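Cobalamin biosynthesis protein CobN (Mycobacterium tuberculosis, PDB 7C6O) forms the large, catalytic subunit of cobaltochelatase, which most likely binds the corrinoid precursor and inserts cobalt into it during cobalamin (vitamin B12) biosynthesis. Local coordinates at residues V881-W886 with A899-L904; G887-R892 with A1057-D1062; H1066-S1071 with R1109-E1114. All blocks are in the same frame, centred on the assembly; numbering follows the deposited sequence.

Contact 1: residues V881-W886 with A899-L904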
loop_
_atom_site.group_PDB
_atom_site.type_symbol
_atom_site.label_atom_id
_atom_site.label_comp_id
_atom_site.label_asym_id
_atom_site.label_seq_id
_atom_site.Cartn_x
_atom_site.Cartn_y
_atom_site.Cartn_z
ATOM N N VAL A 881 -21.753 13.870 -3.748
ATOM C CA VAL A 881 -20.372 14.133 -3.367
ATOM C C VAL A 881 -19.477 13.215 -4.184
ATOM O O VAL A 881 -19.728 12.008 -4.267
ATOM C CB VAL A 881 -20.149 13.909 -1.860
ATOM C CG1 VAL A 881 -18.671 14.020 -1.516
ATOM C CG2 VAL A 881 -20.978 14.895 -1.044
ATOM N N GLY A 882 -18.446 13.787 -4.801
ATOM C CA GLY A 882 -17.401 13.006 -5.439
ATOM C C GLY A 882 -16.200 12.934 -4.515
ATOM O O GLY A 882 -15.727 13.958 -4.017
ATOM N N LEU A 883 -15.723 11.713 -4.278
ATOM C CA LEU A 883 -14.634 11.487 -3.335
ATOM C C LEU A 883 -13.568 10.609 -3.970
ATOM O O LEU A 883 -13.880 9.558 -4.539
ATOM C CB LEU A 883 -15.147 10.836 -2.047
ATOM C CG LEU A 883 -14.106 10.595 -0.948
ATOM C CD1 LEU A 883 -13.638 11.921 -0.353
ATOM C CD2 LEU A 883 -14.658 9.675 0.138
ATOM N N SER A 884 -12.312 11.038 -3.864
ATOM C CA SER A 884 -11.180 10.234 -4.301
ATOM C C SER A 884 -10.634 9.454 -3.113
ATOM O O SER A 884 -10.409 10.022 -2.040
ATOM C CB SER A 884 -10.092 11.116 -4.913
ATOM O OG SER A 884 -10.548 11.726 -6.108
ATOM N N VAL A 885 -10.425 8.151 -3.304
ATOM C CA VAL A 885 -10.117 7.232 -2.213
ATOM C C VAL A 885 -8.874 6.436 -2.582
ATOM O O VAL A 885 -8.851 5.767 -3.624
ATOM C CB VAL A 885 -11.296 6.290 -1.916
ATOM C CG1 VAL A 885 -10.901 5.251 -0.888
ATOM C CG2 VAL A 885 -12.506 7.087 -1.441
ATOM N N TRP A 886 -7.857 6.483 -1.722
ATOM C CA TRP A 886 -6.579 5.830 -1.966
ATOM C C TRP A 886 -6.348 4.692 -0.980
ATOM O O TRP A 886 -6.798 4.738 0.169
ATOM C CB TRP A 886 -5.419 6.822 -1.852
ATOM C CG TRP A 886 -5.425 7.911 -2.875
ATOM C CD1 TRP A 886 -6.042 7.894 -4.092
ATOM C CD2 TRP A 886 -4.783 9.186 -2.766
ATOM N NE1 TRP A 886 -5.820 9.082 -4.749
ATOM C CE2 TRP A 886 -5.049 9.891 -3.956
ATOM C CE3 TRP A 886 -4.010 9.801 -1.776
ATOM C CZ2 TRP A 886 -4.568 11.181 -4.184
ATOM C CZ3 TRP A 886 -3.533 11.080 -2.003
ATOM C CH2 TRP A 886 -3.812 11.755 -3.198
ATOM N N ALA A 899 -15.564 4.862 5.483
ATOM C CA ALA A 899 -16.634 5.189 6.418
ATOM C C ALA A 899 -17.387 6.440 5.985
ATOM O O ALA A 899 -18.607 6.533 6.171
ATOM C CB ALA A 899 -16.060 5.366 7.822
ATOM N N GLU A 900 -16.682 7.414 5.405
ATOM C CA GLU A 900 -17.351 8.633 4.964
ATOM C C GLU A 900 -18.352 8.337 3.854
ATOM O O GLU A 900 -19.469 8.867 3.861
ATOM C CB GLU A 900 -16.328 9.670 4.497
ATOM C CG GLU A 900 -16.957 11.014 4.146
ATOM C CD GLU A 900 -15.950 12.029 3.632
ATOM O OE1 GLU A 900 -14.778 11.659 3.425
ATOM O OE2 GLU A 900 -16.338 13.201 3.430
ATOM N N VAL A 901 -17.970 7.493 2.894
ATOM C CA VAL A 901 -18.899 7.095 1.838
ATOM C C VAL A 901 -20.130 6.427 2.440
ATOM O O VAL A 901 -21.270 6.771 2.109
ATOM C CB VAL A 901 -18.199 6.169 0.826
ATOM C CG1 VAL A 901 -19.196 5.672 -0.210
ATOM C CG2 VAL A 901 -17.037 6.889 0.153
ATOM N N LEU A 902 -19.911 5.462 3.335
ATOM C CA LEU A 902 -21.026 4.773 3.979
ATOM C C LEU A 902 -21.900 5.745 4.764
ATOM O O LEU A 902 -23.132 5.659 4.719
ATOM C CB LEU A 902 -20.494 3.666 4.889
ATOM C CG LEU A 902 -19.793 2.506 4.176
ATOM C CD1 LEU A 902 -19.222 1.504 5.170
ATOM C CD2 LEU A 902 -20.751 1.817 3.219
ATOM N N ALA A 903 -21.279 6.686 5.482
ATOM C CA ALA A 903 -22.048 7.638 6.278
ATOM C C ALA A 903 -22.905 8.537 5.395
ATOM O O ALA A 903 -24.058 8.833 5.732
ATOM C CB ALA A 903 -21.111 8.475 7.150
ATOM N N LEU A 904 -22.360 8.989 4.263
ATOM C CA LEU A 904 -23.139 9.834 3.362
ATOM C C LEU A 904 -24.342 9.081 2.806
ATOM O O LEU A 904 -25.444 9.638 2.707
ATOM C CB LEU A 904 -22.252 10.350 2.229
ATOM C CG LEU A 904 -21.198 11.385 2.623
ATOM C CD1 LEU A 904 -20.166 11.556 1.519
ATOM C CD2 LEU A 904 -21.865 12.714 2.949
#

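Contact 2: residues G887-R892 with A1057-D1062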
loop_
_atom_site.group_PDB
_atom_site.type_symbol
_atom_site.label_atom_id
_atom_site.label_comp_id
_atom_site.label_asym_id
_atom_site.label_seq_id
_atom_site.Cartn_x
_atom_site.Cartn_y
_atom_site.Cartn_z
ATOM N N GLY A 887 -5.606 3.681 -1.434
ATOM C CA GLY A 887 -5.285 2.566 -0.559
ATOM C C GLY A 887 -4.367 2.962 0.581
ATOM O O GLY A 887 -4.534 2.500 1.715
ATOM N N THR A 888 -3.386 3.826 0.301
ATOM C CA THR A 888 -2.473 4.257 1.353
ATOM C C THR A 888 -3.216 5.003 2.455
ATOM O O THR A 888 -2.853 4.894 3.631
ATOM C CB THR A 888 -1.344 5.110 0.756
ATOM O OG1 THR A 888 -0.285 5.245 1.712
ATOM C CG2 THR A 888 -1.836 6.498 0.352
ATOM N N SER A 889 -4.287 5.723 2.102
ATOM C CA SER A 889 -5.091 6.410 3.107
ATOM C C SER A 889 -5.847 5.419 3.980
ATOM O O SER A 889 -5.924 5.593 5.202
ATOM C CB SER A 889 -6.069 7.368 2.428
ATOM O OG SER A 889 -5.384 8.320 1.632
ATOM N N ALA A 890 -6.428 4.383 3.372
ATOM C CA ALA A 890 -7.108 3.364 4.162
ATOM C C ALA A 890 -6.145 2.669 5.113
ATOM O O ALA A 890 -6.536 2.275 6.216
ATOM C CB ALA A 890 -7.781 2.343 3.244
ATOM N N MET A 891 -4.881 2.527 4.716
ATOM C CA MET A 891 -3.903 1.887 5.587
ATOM C C MET A 891 -3.412 2.823 6.687
ATOM O O MET A 891 -3.050 2.355 7.772
ATOM C CB MET A 891 -2.726 1.380 4.759
ATOM C CG MET A 891 -3.096 0.279 3.781
ATOM S SD MET A 891 -1.710 -0.171 2.727
ATOM C CE MET A 891 -2.340 -1.676 1.978
ATOM N N ARG A 892 -3.387 4.136 6.428
ATOM C CA ARG A 892 -2.976 5.090 7.455
ATOM C C ARG A 892 -4.042 5.263 8.531
ATOM O O ARG A 892 -3.712 5.514 9.697
ATOM C CB ARG A 892 -2.681 6.458 6.835
ATOM C CG ARG A 892 -1.463 6.559 5.927
ATOM C CD ARG A 892 -1.290 8.019 5.479
ATOM N NE ARG A 892 -0.193 8.207 4.537
ATOM C CZ ARG A 892 -0.308 8.809 3.358
ATOM N NH1 ARG A 892 -1.476 9.306 2.968
ATOM N NH2 ARG A 892 0.752 8.932 2.576
ATOM N N ALA A 1057 -16.554 18.168 -4.963
ATOM C CA ALA A 1057 -15.424 17.271 -5.177
ATOM C C ALA A 1057 -14.539 17.315 -3.936
ATOM O O ALA A 1057 -14.000 18.371 -3.592
ATOM C CB ALA A 1057 -14.640 17.665 -6.427
ATOM N N ALA A 1058 -14.396 16.178 -3.262
ATOM C CA ALA A 1058 -13.731 16.135 -1.969
ATOM C C ALA A 1058 -12.499 15.242 -2.013
ATOM O O ALA A 1058 -12.462 14.232 -2.720
ATOM C CB ALA A 1058 -14.686 15.641 -0.874
ATOM N N LYS A 1059 -11.486 15.640 -1.248
ATOM C CA LYS A 1059 -10.304 14.831 -0.996
ATOM C C LYS A 1059 -9.898 15.052 0.450
ATOM O O LYS A 1059 -9.968 16.176 0.951
ATOM C CB LYS A 1059 -9.140 15.195 -1.930
ATOM C CG LYS A 1059 -7.883 14.359 -1.701
ATOM C CD LYS A 1059 -8.139 12.899 -2.039
ATOM C CE LYS A 1059 -6.936 12.016 -1.724
ATOM N NZ LYS A 1059 -6.793 11.694 -0.272
ATOM N N ASN A 1060 -9.486 13.988 1.124
ATOM C CA ASN A 1060 -9.120 14.085 2.528
ATOM C C ASN A 1060 -7.606 14.087 2.686
ATOM O O ASN A 1060 -6.895 13.363 1.983
ATOM C CB ASN A 1060 -9.748 12.945 3.326
ATOM C CG ASN A 1060 -11.265 13.025 3.347
ATOM O OD1 ASN A 1060 -11.836 14.117 3.355
ATOM N ND2 ASN A 1060 -11.922 11.874 3.348
ATOM N N THR A 1061 -7.119 14.933 3.594
ATOM C CA THR A 1061 -5.707 15.011 3.953
ATOM C C THR A 1061 -5.568 14.383 5.331
ATOM O O THR A 1061 -6.011 14.961 6.329
ATOM C CB THR A 1061 -5.209 16.454 3.951
ATOM O OG1 THR A 1061 -5.979 17.228 4.881
ATOM C CG2 THR A 1061 -5.349 17.060 2.568
ATOM N N ASP A 1062 -4.949 13.207 5.390
ATOM C CA ASP A 1062 -4.903 12.408 6.603
ATOM C C ASP A 1062 -3.525 12.331 7.241
ATOM O O ASP A 1062 -3.395 11.749 8.324
ATOM C CB ASP A 1062 -5.401 10.987 6.302
ATOM C CG ASP A 1062 -4.889 10.463 4.971
ATOM O OD1 ASP A 1062 -3.824 10.920 4.506
ATOM O OD2 ASP A 1062 -5.565 9.599 4.379
HETATM O O HOH W 1 -7.595 8.841 0.058
HETATM O O HOH W 2 -4.280 11.246 1.477
#

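Contact 3: residues H1066-S1071 with R1109-E1114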
loop_
_atom_site.group_PDB
_atom_site.type_symbol
_atom_site.label_atom_id
_atom_site.label_comp_id
_atom_site.label_asym_id
_atom_site.label_seq_id
_atom_site.Cartn_x
_atom_site.Cartn_y
_atom_site.Cartn_z
ATOM N N HIS A 1066 3.346 15.497 4.653
ATOM C CA HIS A 1066 3.337 16.197 3.377
ATOM C C HIS A 1066 1.994 16.895 3.226
ATOM O O HIS A 1066 1.054 16.643 3.984
ATOM C CB HIS A 1066 3.587 15.240 2.204
ATOM C CG HIS A 1066 2.474 14.267 1.973
ATOM N ND1 HIS A 1066 2.515 12.966 2.423
ATOM C CD2 HIS A 1066 1.283 14.409 1.342
ATOM C CE1 HIS A 1066 1.401 12.346 2.076
ATOM N NE2 HIS A 1066 0.634 13.201 1.422
ATOM N N ASP A 1067 1.898 17.778 2.232
ATOM C CA ASP A 1067 0.670 18.531 2.002
ATOM C C ASP A 1067 0.269 18.424 0.534
ATOM O O ASP A 1067 0.923 17.749 -0.268
ATOM C CB ASP A 1067 0.817 19.997 2.446
ATOM C CG ASP A 1067 1.996 20.703 1.798
ATOM O OD1 ASP A 1067 2.088 20.717 0.552
ATOM O OD2 ASP A 1067 2.824 21.275 2.545
ATOM N N ILE A 1068 -0.827 19.102 0.180
ATOM C CA ILE A 1068 -1.408 18.936 -1.150
ATOM C C ILE A 1068 -0.566 19.564 -2.248
ATOM O O ILE A 1068 -0.813 19.297 -3.431
ATOM C CB ILE A 1068 -2.840 19.507 -1.211
ATOM C CG1 ILE A 1068 -2.839 21.013 -0.942
ATOM C CG2 ILE A 1068 -3.737 18.783 -0.223
ATOM C CD1 ILE A 1068 -4.152 21.695 -1.303
ATOM N N ALA A 1069 0.417 20.391 -1.893
ATOM C CA ALA A 1069 1.382 20.918 -2.845
ATOM C C ALA A 1069 2.706 20.164 -2.798
ATOM O O ALA A 1069 3.669 20.582 -3.450
ATOM C CB ALA A 1069 1.612 22.411 -2.594
ATOM N N ASP A 1070 2.766 19.064 -2.039
ATOM C CA ASP A 1070 3.957 18.233 -1.903
ATOM C C ASP A 1070 3.916 16.969 -2.743
ATOM O O ASP A 1070 4.962 16.338 -2.931
ATOM C CB ASP A 1070 4.157 17.814 -0.439
ATOM C CG ASP A 1070 4.985 18.799 0.335
ATOM O OD1 ASP A 1070 5.787 19.517 -0.297
ATOM O OD2 ASP A 1070 4.840 18.849 1.575
ATOM N N SER A 1071 2.742 16.570 -3.225
ATOM C CA SER A 1071 2.598 15.347 -3.998
ATOM C C SER A 1071 1.703 15.608 -5.197
ATOM O O SER A 1071 0.692 16.308 -5.090
ATOM C CB SER A 1071 2.008 14.206 -3.160
ATOM O OG SER A 1071 1.754 13.069 -3.970
ATOM N N ARG A 1109 -12.522 22.382 4.907
ATOM C CA ARG A 1109 -12.268 23.692 4.334
ATOM C C ARG A 1109 -12.293 23.573 2.818
ATOM O O ARG A 1109 -12.236 22.473 2.262
ATOM C CB ARG A 1109 -10.934 24.276 4.827
ATOM C CG ARG A 1109 -9.708 23.457 4.483
ATOM C CD ARG A 1109 -8.474 24.024 5.184
ATOM N NE ARG A 1109 -8.524 23.818 6.628
ATOM C CZ ARG A 1109 -7.906 22.827 7.267
ATOM N NH1 ARG A 1109 -7.174 21.949 6.595
ATOM N NH2 ARG A 1109 -8.017 22.717 8.584
ATOM N N THR A 1110 -12.407 24.717 2.151
ATOM C CA THR A 1110 -12.392 24.703 0.698
ATOM C C THR A 1110 -10.974 24.461 0.190
ATOM O O THR A 1110 -9.987 24.626 0.915
ATOM C CB THR A 1110 -12.936 26.016 0.128
ATOM O OG1 THR A 1110 -12.022 27.084 0.410
ATOM C CG2 THR A 1110 -14.298 26.344 0.733
ATOM N N LEU A 1111 -10.883 24.046 -1.075
ATOM C CA LEU A 1111 -9.576 23.858 -1.698
ATOM C C LEU A 1111 -8.802 25.170 -1.758
ATOM O O LEU A 1111 -7.582 25.188 -1.565
ATOM C CB LEU A 1111 -9.746 23.261 -3.095
ATOM C CG LEU A 1111 -8.484 23.031 -3.930
ATOM C CD1 LEU A 1111 -7.491 22.154 -3.178
ATOM C CD2 LEU A 1111 -8.852 22.406 -5.268
ATOM N N SER A 1112 -9.493 26.281 -2.023
ATOM C CA SER A 1112 -8.818 27.576 -2.025
ATOM C C SER A 1112 -8.248 27.902 -0.649
ATOM O O SER A 1112 -7.121 28.402 -0.539
ATOM C CB SER A 1112 -9.777 28.675 -2.476
ATOM O OG SER A 1112 -9.164 29.947 -2.346
ATOM N N GLU A 1113 -9.014 27.622 0.411
ATOM C CA GLU A 1113 -8.532 27.858 1.769
ATOM C C GLU A 1113 -7.323 26.989 2.087
ATOM O O GLU A 1113 -6.345 27.464 2.676
ATOM C CB GLU A 1113 -9.655 27.602 2.779
ATOM C CG GLU A 1113 -10.726 28.685 2.810
ATOM C CD GLU A 1113 -11.937 28.299 3.645
ATOM O OE1 GLU A 1113 -12.102 27.100 3.960
ATOM O OE2 GLU A 1113 -12.732 29.199 3.986
ATOM N N GLU A 1114 -7.374 25.708 1.717
ATOM C CA GLU A 1114 -6.252 24.821 2.005
ATOM C C GLU A 1114 -5.015 25.216 1.207
ATOM O O GLU A 1114 -3.889 25.112 1.707
ATOM C CB GLU A 1114 -6.645 23.369 1.721
ATOM C CG GLU A 1114 -5.517 22.353 1.916
ATOM C CD GLU A 1114 -5.153 22.115 3.372
ATOM O OE1 GLU A 1114 -5.782 22.719 4.266
ATOM O OE2 GLU A 1114 -4.231 21.312 3.626
HETATM O O HOH W 3 -2.434 19.837 2.697
#

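Contact 1: residues V881-W886 with A899-L904
Leu883 holds its CG trans to the backbone N (chi1 -178°), which sends CD2 off strand 880-885 toward helix 896-905, where Val901 meets it with CG2, the branch trans to its own carbonyl carbon. Leu883 CD2 and Val901 CG2 touch methyl to methyl at 3.7 Å, the two side chains slanting past each other. The same CD2 lies 3.8 Å from Glu900 OE1, and Leu883 CD1 is 4.0 Å from that oxygen, so the leucine fork faces one corner of the carboxylate. Glu900 reaches this place with a fully extended chain, and its OE1 accepts a hydrogen bond from Asn1060 ND2 on the neighbouring strand 1056-1061. One turn further along the helix, Leu904 CD1 rests 4.1 Å from Val881 CB, its chain crossing the valine at about a right angle. Strand and helix segments run nearly antiparallel, at 161° with their axes 10.4 Å apart, as expected for a helix layered on a sheet; the helix is part of the crossover connection, elaborated by further strands and a short helix, that leads to the parallel neighbour 935-940. Helices 853-874 and 949-963 pack around the same side chains. Strand and helix are therefore joined by undirected apolar packing, while the buried carboxylate beside the leucine finds its polar partner in the amide of Asn1060.

Contact 2: residues G887-R892 with A1057-D1062
Ser889 and Arg892, one turn apart on helix 887-893, both face Asp1062 just beyond strand 1056-1061, and this is the close part of the contact. Ser889 OG lies 3.0 Å from Asp1062 OD2, a weak hydrogen bond at most, since the hydroxyl proton could go to a water instead; Arg892 NH1 reaches Asp1062 OD1 at 3.2 Å in a weak, bent salt bridge (132° at the hydrogen). Guanidinium and carboxylate planes stand 72° apart. Two conformers of Asp1062 make its bonds provisional. Arg892 is held more firmly elsewhere, by Asn593 O at NE and Asp594 at NH2, while Thr888 OG1 lies above one guanidinium face, near its rim. The looser side is filled by water. Lys1059 NZ stops 4.1 Å from Ser889 OG, and two waters span the gap: water 1 is 2.8 Å from Ser889 OG and 3.0 Å from Lys1059 NZ, and water 2, also bonded to Ser889 OG, accepts a hydrogen bond from Lys1059 NZ and donates one to Asp1062 OD1. Bends at chi2 and chi4 curl the lysine back until NZ donates to Asn1060 O at 2.8 Å, in the carbonyl plane. Polar side chains and waters thus gather at the C-terminal ends of adjacent parallel strands 880-885 and 1056-1061, whose following connections run to opposite sides of the sheet: a topological switch point of an alpha/beta fold, whose binding role in CobN is only inferred.

Contact 3: residues H1066-S1071 with R1109-E1114
A loop built on an Asx turn meets the capped start of a helix here, with Ile1068 of the loop packed against Leu1111 and Glu1114 of helix 1111-1123. The loop leads from strand 1056-1061 into helix 1072-1089, and the helix follows directly on strand 1107-1110 at the edge of the same sheet. Ile1068 places CG1 between its backbone N and carbonyl carbon (chi1 63°), a crowded position that aims CD1 at the helix. There CD1 lies 3.6 Å from Glu1114 CG and 3.9 Å from Leu1111 CD1, touching the aliphatic part of one residue and the methyl of the other. Tyr1153 of helix 1136-1157 also packs on Ile1068 and Leu1111. Glu1114 bends at chi2, so that its methylene faces the isoleucine while its carboxylate turns to polar partners: OE1 accepts a hydrogen bond from Arg1109 NH1 at 2.8 Å in a salt bridge, met on the syn side but 34° out of the carboxylate plane. Arg1109 NH1 is shared with Asp1099. Water 3 accepts from Ile1068 N at 3.1 Å and lies next to Glu1114 OE2, but so close that this second bond is doubtful in detail. Each backbone also has its own local hydrogen bonds. In the loop, Asp1067 OD1 uses its anti lone pair for Ala1069 N, closing the Asx turn, and salt bridges from Arg1122, near the far end of the same helix, reach Asp1067 and Asp1070. At the helix start, Thr1110 and Glu1113 form a capping box: Thr1110 OG1 accepts from Glu1113 N at 3.1 Å, and in return Glu1113 OE1 accepts from Thr1110 N at 3.0 Å, approached from above the carboxylate plane and 42° out of it.

How the contacts relate
All three contacts rest on one mixed sheet, and the residues that touch are buried in each. Contacts 1 and 2 share its middle: strands 880-885 and 1056-1061 are neighbours, Gly882 O probably bonds to Ala1058 N, and helices 887-893 and 896-905 follow in the chain. Contact 1 packs one sheet face mostly with hydrocarbon, apart from the Glu900 carboxylate, whereas contact 2, at the strand ends, is charged and hydrated. Contact 3 lies toward the sheet edge, about 18 Å from contact 1 between centres, adds one water and a salt-bridged glutamate to apolar packing, and includes the partly exposed loop residues Asp1067 and Asp1070. It meets contact 2 where Thr1061 CG2 packs on Ile1068 CG2 at 3.7 Å.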